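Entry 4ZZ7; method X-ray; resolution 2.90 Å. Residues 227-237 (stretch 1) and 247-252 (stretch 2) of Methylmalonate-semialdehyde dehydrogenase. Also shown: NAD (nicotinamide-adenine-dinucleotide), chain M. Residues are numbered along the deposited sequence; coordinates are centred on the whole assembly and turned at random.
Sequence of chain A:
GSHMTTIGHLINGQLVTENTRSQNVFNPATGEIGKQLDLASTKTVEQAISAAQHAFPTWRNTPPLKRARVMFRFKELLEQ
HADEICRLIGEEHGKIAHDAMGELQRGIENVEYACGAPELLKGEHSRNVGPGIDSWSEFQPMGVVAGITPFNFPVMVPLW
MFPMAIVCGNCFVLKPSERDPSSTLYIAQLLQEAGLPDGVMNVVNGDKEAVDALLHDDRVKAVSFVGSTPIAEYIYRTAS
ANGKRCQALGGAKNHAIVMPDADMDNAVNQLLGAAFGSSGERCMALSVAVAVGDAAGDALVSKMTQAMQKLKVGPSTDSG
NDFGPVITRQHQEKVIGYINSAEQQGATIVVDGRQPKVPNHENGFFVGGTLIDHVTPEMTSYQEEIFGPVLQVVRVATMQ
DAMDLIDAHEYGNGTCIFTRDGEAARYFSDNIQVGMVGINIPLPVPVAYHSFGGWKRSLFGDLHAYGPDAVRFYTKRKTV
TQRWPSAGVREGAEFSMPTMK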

ATOM      1  N   GLY A 227     -12.919  14.303 -22.960  1.00 22.61           N
ATOM      2  CA  GLY A 227     -13.491  15.275 -23.887  1.00 23.15           C
ATOM      3  C   GLY A 227     -14.495  16.188 -23.206  1.00 23.28           C
ATOM      4  O   GLY A 227     -14.361  16.471 -22.014  1.00 23.56           O
ATOM      5  N   SER A 228     -15.468  16.678 -23.972  1.00 22.96           N
ATOM      6  CA  SER A 228     -16.523  17.576 -23.455  1.00 22.29           C
ATOM      7  C   SER A 228     -17.551  16.846 -22.573  1.00 21.48           C
ATOM      8  O   SER A 228     -17.769  15.640 -22.709  1.00 19.03           O
ATOM      9  CB  SER A 228     -17.249  18.272 -24.603  1.00 21.71           C
ATOM     10  OG  SER A 228     -18.004  17.332 -25.349  1.00 21.28           O
ATOM     11  N   THR A 229     -18.188  17.604 -21.683  1.00 21.81           N
ATOM     12  CA  THR A 229     -19.174  17.022 -20.770  1.00 22.45           C
ATOM     13  C   THR A 229     -20.344  16.403 -21.531  1.00 22.27           C
ATOM     14  O   THR A 229     -20.710  15.252 -21.247  1.00 23.15           O
ATOM     15  CB  THR A 229     -19.657  18.034 -19.706  1.00 23.18           C
ATOM     16  OG1 THR A 229     -18.571  18.329 -18.813  1.00 25.11           O
ATOM     17  CG2 THR A 229     -20.778  17.475 -18.861  1.00 23.03           C
ATOM     18  N   PRO A 230     -20.923  17.134 -22.509  1.00 21.50           N
ATOM     19  CA  PRO A 230     -22.051  16.535 -23.245  1.00 21.05           C
ATOM     20  C   PRO A 230     -21.730  15.149 -23.794  1.00 21.20           C
ATOM     21  O   PRO A 230     -22.473  14.211 -23.533  1.00 21.29           O
ATOM     22  CB  PRO A 230     -22.333  17.546 -24.350  1.00 20.73           C
ATOM     23  CG  PRO A 230     -21.890  18.848 -23.762  1.00 21.09           C
ATOM     24  CD  PRO A 230     -20.690  18.533 -22.917  1.00 21.30           C
ATOM     25  N   ILE A 231     -20.596  15.017 -24.476  1.00 21.70           N
ATOM     26  CA  ILE A 231     -20.159  13.737 -25.077  1.00 21.77           C
ATOM     27  C   ILE A 231     -19.677  12.734 -24.025  1.00 21.45           C
ATOM     28  O   ILE A 231     -19.917  11.540 -24.149  1.00 20.84           O
ATOM     29  CB  ILE A 231     -19.028  13.971 -26.097  1.00 21.95           C
ATOM     30  CG1 ILE A 231     -19.477  14.977 -27.169  1.00 23.50           C
ATOM     31  CG2 ILE A 231     -18.563  12.672 -26.733  1.00 21.13           C
ATOM     32  CD1 ILE A 231     -20.776  14.634 -27.885  1.00 24.13           C
ATOM     33  N   ALA A 232     -18.987  13.208 -22.997  1.00 21.52           N
ATOM     34  CA  ALA A 232     -18.624  12.334 -21.875  1.00 22.88           C
ATOM     35  C   ALA A 232     -19.853  11.632 -21.316  1.00 22.94           C
ATOM     36  O   ALA A 232     -19.821  10.413 -21.099  1.00 21.37           O
ATOM     37  CB  ALA A 232     -17.934  13.112 -20.759  1.00 23.49           C
ATOM     38  N   GLU A 233     -20.916  12.418 -21.102  1.00 23.33           N
ATOM     39  CA  GLU A 233     -22.200  11.906 -20.606  1.00 24.30           C
ATOM     40  C   GLU A 233     -22.801  10.880 -21.538  1.00 21.78           C
ATOM     41  O   GLU A 233     -23.324   9.880 -21.077  1.00 20.29           O
ATOM     42  CB  GLU A 233     -23.204  13.032 -20.433  1.00 27.99           C
ATOM     43  CG  GLU A 233     -24.383  12.678 -19.548  1.00 31.78           C
ATOM     44  CD  GLU A 233     -25.435  13.782 -19.509  1.00 37.16           C
ATOM     45  OE1 GLU A 233     -25.376  14.742 -20.315  1.00 41.76           O
ATOM     46  OE2 GLU A 233     -26.354  13.692 -18.674  1.00 43.84           O
ATOM     47  N   TYR A 234     -22.738  11.153 -22.842  1.00 20.06           N
ATOM     48  CA  TYR A 234     -23.229  10.236 -23.857  1.00 19.02           C
ATOM     49  C   TYR A 234     -22.448   8.926 -23.772  1.00 19.05           C
ATOM     50  O   TYR A 234     -23.034   7.840 -23.668  1.00 17.29           O
ATOM     51  CB  TYR A 234     -23.145  10.860 -25.266  1.00 18.84           C
ATOM     52  CG  TYR A 234     -23.362   9.842 -26.348  1.00 18.94           C
ATOM     53  CD1 TYR A 234     -24.627   9.461 -26.719  1.00 19.18           C
ATOM     54  CD2 TYR A 234     -22.286   9.212 -26.958  1.00 19.55           C
ATOM     55  CE1 TYR A 234     -24.834   8.478 -27.678  1.00 19.70           C
ATOM     56  CE2 TYR A 234     -22.474   8.236 -27.924  1.00 19.98           C
ATOM     57  CZ  TYR A 234     -23.759   7.858 -28.279  1.00 20.09           C
ATOM     58  OH  TYR A 234     -23.984   6.874 -29.244  1.00 20.58           O
ATOM     59  N   ILE A 235     -21.120   9.051 -23.799  1.00 20.44           N
ATOM     60  CA  ILE A 235     -20.212   7.881 -23.796  1.00 21.30           C
ATOM     61  C   ILE A 235     -20.412   7.048 -22.537  1.00 21.56           C
ATOM     62  O   ILE A 235     -20.518   5.838 -22.631  1.00 20.79           O
ATOM     63  CB  ILE A 235     -18.712   8.256 -23.837  1.00 21.29           C
ATOM     64  CG1 ILE A 235     -18.349   9.050 -25.093  1.00 21.78           C
ATOM     65  CG2 ILE A 235     -17.848   7.006 -23.754  1.00 20.61           C
ATOM     66  CD1 ILE A 235     -18.233   8.247 -26.369  1.00 22.45           C
ATOM     67  N   TYR A 236     -20.435   7.708 -21.375  1.00 21.96           N
ATOM     68  CA  TYR A 236     -20.716   7.036 -20.097  1.00 23.16           C
ATOM     69  C   TYR A 236     -22.069   6.303 -20.075  1.00 25.74           C
ATOM     70  O   TYR A 236     -22.165   5.146 -19.619  1.00 24.31           O
ATOM     71  CB  TYR A 236     -20.661   8.025 -18.924  1.00 22.41           C
ATOM     72  CG  TYR A 236     -20.569   7.345 -17.566  1.00 21.56           C
ATOM     73  CD1 TYR A 236     -19.397   6.697 -17.172  1.00 20.90           C
ATOM     74  CD2 TYR A 236     -21.654   7.331 -16.680  1.00 21.12           C
ATOM     75  CE1 TYR A 236     -19.301   6.065 -15.940  1.00 20.44           C
ATOM     76  CE2 TYR A 236     -21.563   6.697 -15.440  1.00 20.54           C
ATOM     77  CZ  TYR A 236     -20.382   6.062 -15.074  1.00 20.19           C
ATOM     78  OH  TYR A 236     -20.255   5.403 -13.862  1.00 18.94           O
ATOM     79  N   ARG A 237     -23.104   6.976 -20.578  1.00 29.73           N
ATOM     80  CA  ARG A 237     -24.447   6.413 -20.583  1.00 31.60           C
ATOM     81  C   ARG A 237     -24.477   5.190 -21.461  1.00 27.41           C
ATOM     82  O   ARG A 237     -24.877   4.117 -21.018  1.00 24.31           O
ATOM     83  CB  ARG A 237     -25.472   7.436 -21.048  1.00 39.47           C
ATOM     84  CG  ARG A 237     -26.900   6.958 -20.820  1.00 53.48           C
ATOM     85  CD  ARG A 237     -27.966   7.969 -21.224  1.00 65.64           C
ATOM     86  NE  ARG A 237     -27.789   9.233 -20.511  1.00 74.48           N
ATOM     87  CZ  ARG A 237     -27.362  10.374 -21.053  1.00 88.94           C
ATOM     88  NH1 ARG A 237     -27.069  10.489 -22.365  1.00 94.68           N
ATOM     89  NH2 ARG A 237     -27.251  11.434 -20.263  1.00 90.97           N
ATOM     90  N   GLN A 247     -14.947   5.322 -17.810  1.00 17.85           N
ATOM     91  CA  GLN A 247     -14.557   6.573 -17.145  1.00 17.62           C
ATOM     92  C   GLN A 247     -14.622   7.652 -18.236  1.00 17.57           C
ATOM     93  O   GLN A 247     -13.965   7.541 -19.276  1.00 18.28           O
ATOM     94  CB  GLN A 247     -13.151   6.481 -16.489  1.00 17.41           C
ATOM     95  CG  GLN A 247     -11.994   6.152 -17.457  1.00 17.92           C
ATOM     96  CD  GLN A 247     -10.607   5.893 -16.841  1.00 17.90           C
ATOM     97  OE1 GLN A 247      -9.660   5.562 -17.577  1.00 17.86           O
ATOM     98  NE2 GLN A 247     -10.462   6.061 -15.524  1.00 17.86           N
ATOM     99  N   ALA A 248     -15.435   8.671 -18.021  1.00 17.15           N
ATOM    100  CA  ALA A 248     -15.544   9.740 -18.970  1.00 17.57           C
ATOM    101  C   ALA A 248     -15.283  11.065 -18.294  1.00 18.46           C
ATOM    102  O   ALA A 248     -16.021  11.492 -17.411  1.00 18.19           O
ATOM    103  CB  ALA A 248     -16.916   9.740 -19.584  1.00 18.17           C
ATOM    104  N   LEU A 249     -14.226  11.724 -18.736  1.00 20.04           N
ATOM    105  CA  LEU A 249     -13.849  13.034 -18.237  1.00 20.64           C
ATOM    106  C   LEU A 249     -14.349  14.115 -19.187  1.00 20.45           C
ATOM    107  O   LEU A 249     -14.342  13.933 -20.394  1.00 18.97           O
ATOM    108  CB  LEU A 249     -12.334  13.104 -18.077  1.00 21.00           C
ATOM    109  CG  LEU A 249     -11.783  12.359 -16.860  1.00 20.73           C
ATOM    110  CD1 LEU A 249     -11.870  10.868 -17.049  1.00 20.54           C
ATOM    111  CD2 LEU A 249     -10.337  12.740 -16.597  1.00 21.62           C
ATOM    112  N   GLY A 250     -14.729  15.248 -18.608  1.00 21.62           N
ATOM    113  CA  GLY A 250     -15.557  16.255 -19.265  1.00 22.71           C
ATOM    114  C   GLY A 250     -14.979  17.657 -19.210  1.00 23.91           C
ATOM    115  O   GLY A 250     -13.775  17.837 -19.123  1.00 24.64           O
ATOM    116  N   GLY A 251     -15.856  18.654 -19.247  1.00 24.73           N
ATOM    117  CA  GLY A 251     -15.438  20.050 -19.271  1.00 25.99           C
ATOM    118  C   GLY A 251     -15.033  20.647 -17.943  1.00 26.17           C
ATOM    119  O   GLY A 251     -15.010  19.961 -16.918  1.00 27.18           O
ATOM    120  N   ALA A 252     -14.742  21.947 -17.972  1.00 26.23           N
ATOM    121  CA  ALA A 252     -14.174  22.644 -16.818  1.00 25.31           C
ATOM    122  C   ALA A 252     -14.358  24.171 -16.838  1.00 24.65           C
ATOM    123  O   ALA A 252     -14.393  24.785 -17.894  1.00 23.36           O
ATOM    124  CB  ALA A 252     -12.710  22.298 -16.740  1.00 24.76           C
TER
HETATM  125  PA  NAD M 501     -15.321  16.267 -27.752  1.00 47.36           P
HETATM  126  O1A NAD M 501     -15.929  16.692 -29.085  1.00 46.29           O
HETATM  127  O2A NAD M 501     -16.118  16.311 -26.460  1.00 43.25           O
HETATM  128  O5B NAD M 501     -14.829  14.726 -27.887  1.00 46.00           O
HETATM  129  C5B NAD M 501     -13.536  14.339 -28.376  1.00 41.94           C
HETATM  130  C4B NAD M 501     -13.550  12.917 -28.938  1.00 38.73           C
HETATM  131  O4B NAD M 501     -14.881  12.397 -28.963  1.00 36.88           O
HETATM  132  C3B NAD M 501     -13.036  12.819 -30.371  1.00 37.46           C
HETATM  133  O3B NAD M 501     -12.190  11.670 -30.459  1.00 34.93           O
HETATM  134  C2B NAD M 501     -14.291  12.729 -31.236  1.00 37.53           C
HETATM  135  O2B NAD M 501     -14.252  11.904 -32.404  1.00 37.76           O
HETATM  136  C1B NAD M 501     -15.327  12.135 -30.299  1.00 37.65           C
HETATM  137  N9A NAD M 501     -16.695  12.688 -30.526  1.00 39.19           N
HETATM  138  C8A NAD M 501     -17.008  13.988 -30.805  1.00 38.74           C
HETATM  139  N7A NAD M 501     -18.344  14.138 -30.930  1.00 38.34           N
HETATM  140  C5A NAD M 501     -18.918  12.925 -30.737  1.00 37.80           C
HETATM  141  C6A NAD M 501     -20.310  12.386 -30.743  1.00 36.51           C
HETATM  142  N6A NAD M 501     -21.350  13.213 -30.983  1.00 35.98           N
HETATM  143  N1A NAD M 501     -20.486  11.060 -30.495  1.00 35.24           N
HETATM  144  C2A NAD M 501     -19.430  10.225 -30.256  1.00 34.01           C
HETATM  145  N3A NAD M 501     -18.144  10.633 -30.227  1.00 32.17           N
HETATM  146  C4A NAD M 501     -17.829  11.951 -30.465  1.00 37.52           C
HETATM  147  O3  NAD M 501     -13.929  17.100 -27.512  1.00 50.37           O
HETATM  148  PN  NAD M 501     -13.060  18.008 -28.564  1.00 49.99           P
HETATM  149  O1N NAD M 501     -12.347  17.129 -29.596  1.00 48.95           O
HETATM  150  O2N NAD M 501     -13.802  19.267 -29.034  1.00 46.90           O
HETATM  151  O5D NAD M 501     -11.993  18.476 -27.459  1.00 51.33           O
HETATM  152  C5D NAD M 501     -12.324  19.524 -26.532  1.00 57.61           C
HETATM  153  C4D NAD M 501     -12.851  19.054 -25.160  1.00 61.76           C
HETATM  154  O4D NAD M 501     -11.907  18.302 -24.364  1.00 65.76           O
HETATM  155  C3D NAD M 501     -13.233  20.263 -24.289  1.00 63.77           C
HETATM  156  O3D NAD M 501     -14.654  20.425 -24.237  1.00 57.82           O
HETATM  157  C2D NAD M 501     -12.632  20.017 -22.896  1.00 66.08           C
HETATM  158  O2D NAD M 501     -13.579  20.261 -21.850  1.00 63.54           O
HETATM  159  C1D NAD M 501     -12.194  18.566 -22.979  1.00 65.85           C
HETATM  160  N1N NAD M 501     -11.069  18.198 -22.127  1.00 68.43           N
HETATM  161  C2N NAD M 501     -11.360  17.575 -20.977  1.00 71.75           C
HETATM  162  C3N NAD M 501     -10.347  17.174 -20.112  1.00 73.58           C
HETATM  163  C7N NAD M 501     -10.618  16.500 -18.788  1.00 78.12           C
HETATM  164  O7N NAD M 501     -11.372  16.960 -17.923  1.00 74.25           O
HETATM  165  N7N NAD M 501      -9.954  15.379 -18.566  1.00 79.79           N
HETATM  166  C4N NAD M 501      -9.024  17.400 -20.477  1.00 68.67           C
HETATM  167  C5N NAD M 501      -8.732  18.039 -21.675  1.00 67.21           C
HETATM  168  C6N NAD M 501      -9.791  18.431 -22.497  1.00 70.12           C

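The helix that begins at T229 runs almost antiparallel to strand 247-249, at 172°, with the axes 7.5 Å apart at their closest. Alanines meet where the two come close. A248 points its CB toward the helix, where it lies 3.7 Å from A232 CB, 4.2 Å from Y236 CB and 3.3 Å from A232 O. A232 O is not left unpaired, for it accepts the helical hydrogen bond from Y236 N at 2.8 Å.

Polar pairing gathers at the helix start. G227 N donates to L249 O (3.0 Å), and G251 N donates to T229 OG1 (2.8 Å, 163° at the hydrogen), so a threonine hydroxyl gives a loop amide the acceptor it needs. G250 lets the backbones close in: its CA lies 3.0 Å from G227 O in a CA-H...O contact, and a CB here would fall 2.6 Å from T229 OG1.

S228, at the N-cap position, accepts a hydrogen bond at its O from A232 N (2.7 Å), which closes the first turn of the helix. S228 N and S228 OG both donate to NAD O2A, at 2.6 Å and a very short 2.4 Å, so the phosphate oxygen is held by the backbone and hydroxyl of the N-cap residue. G227 also suits its place, since a CB would come 2.9 Å from NAD O5B.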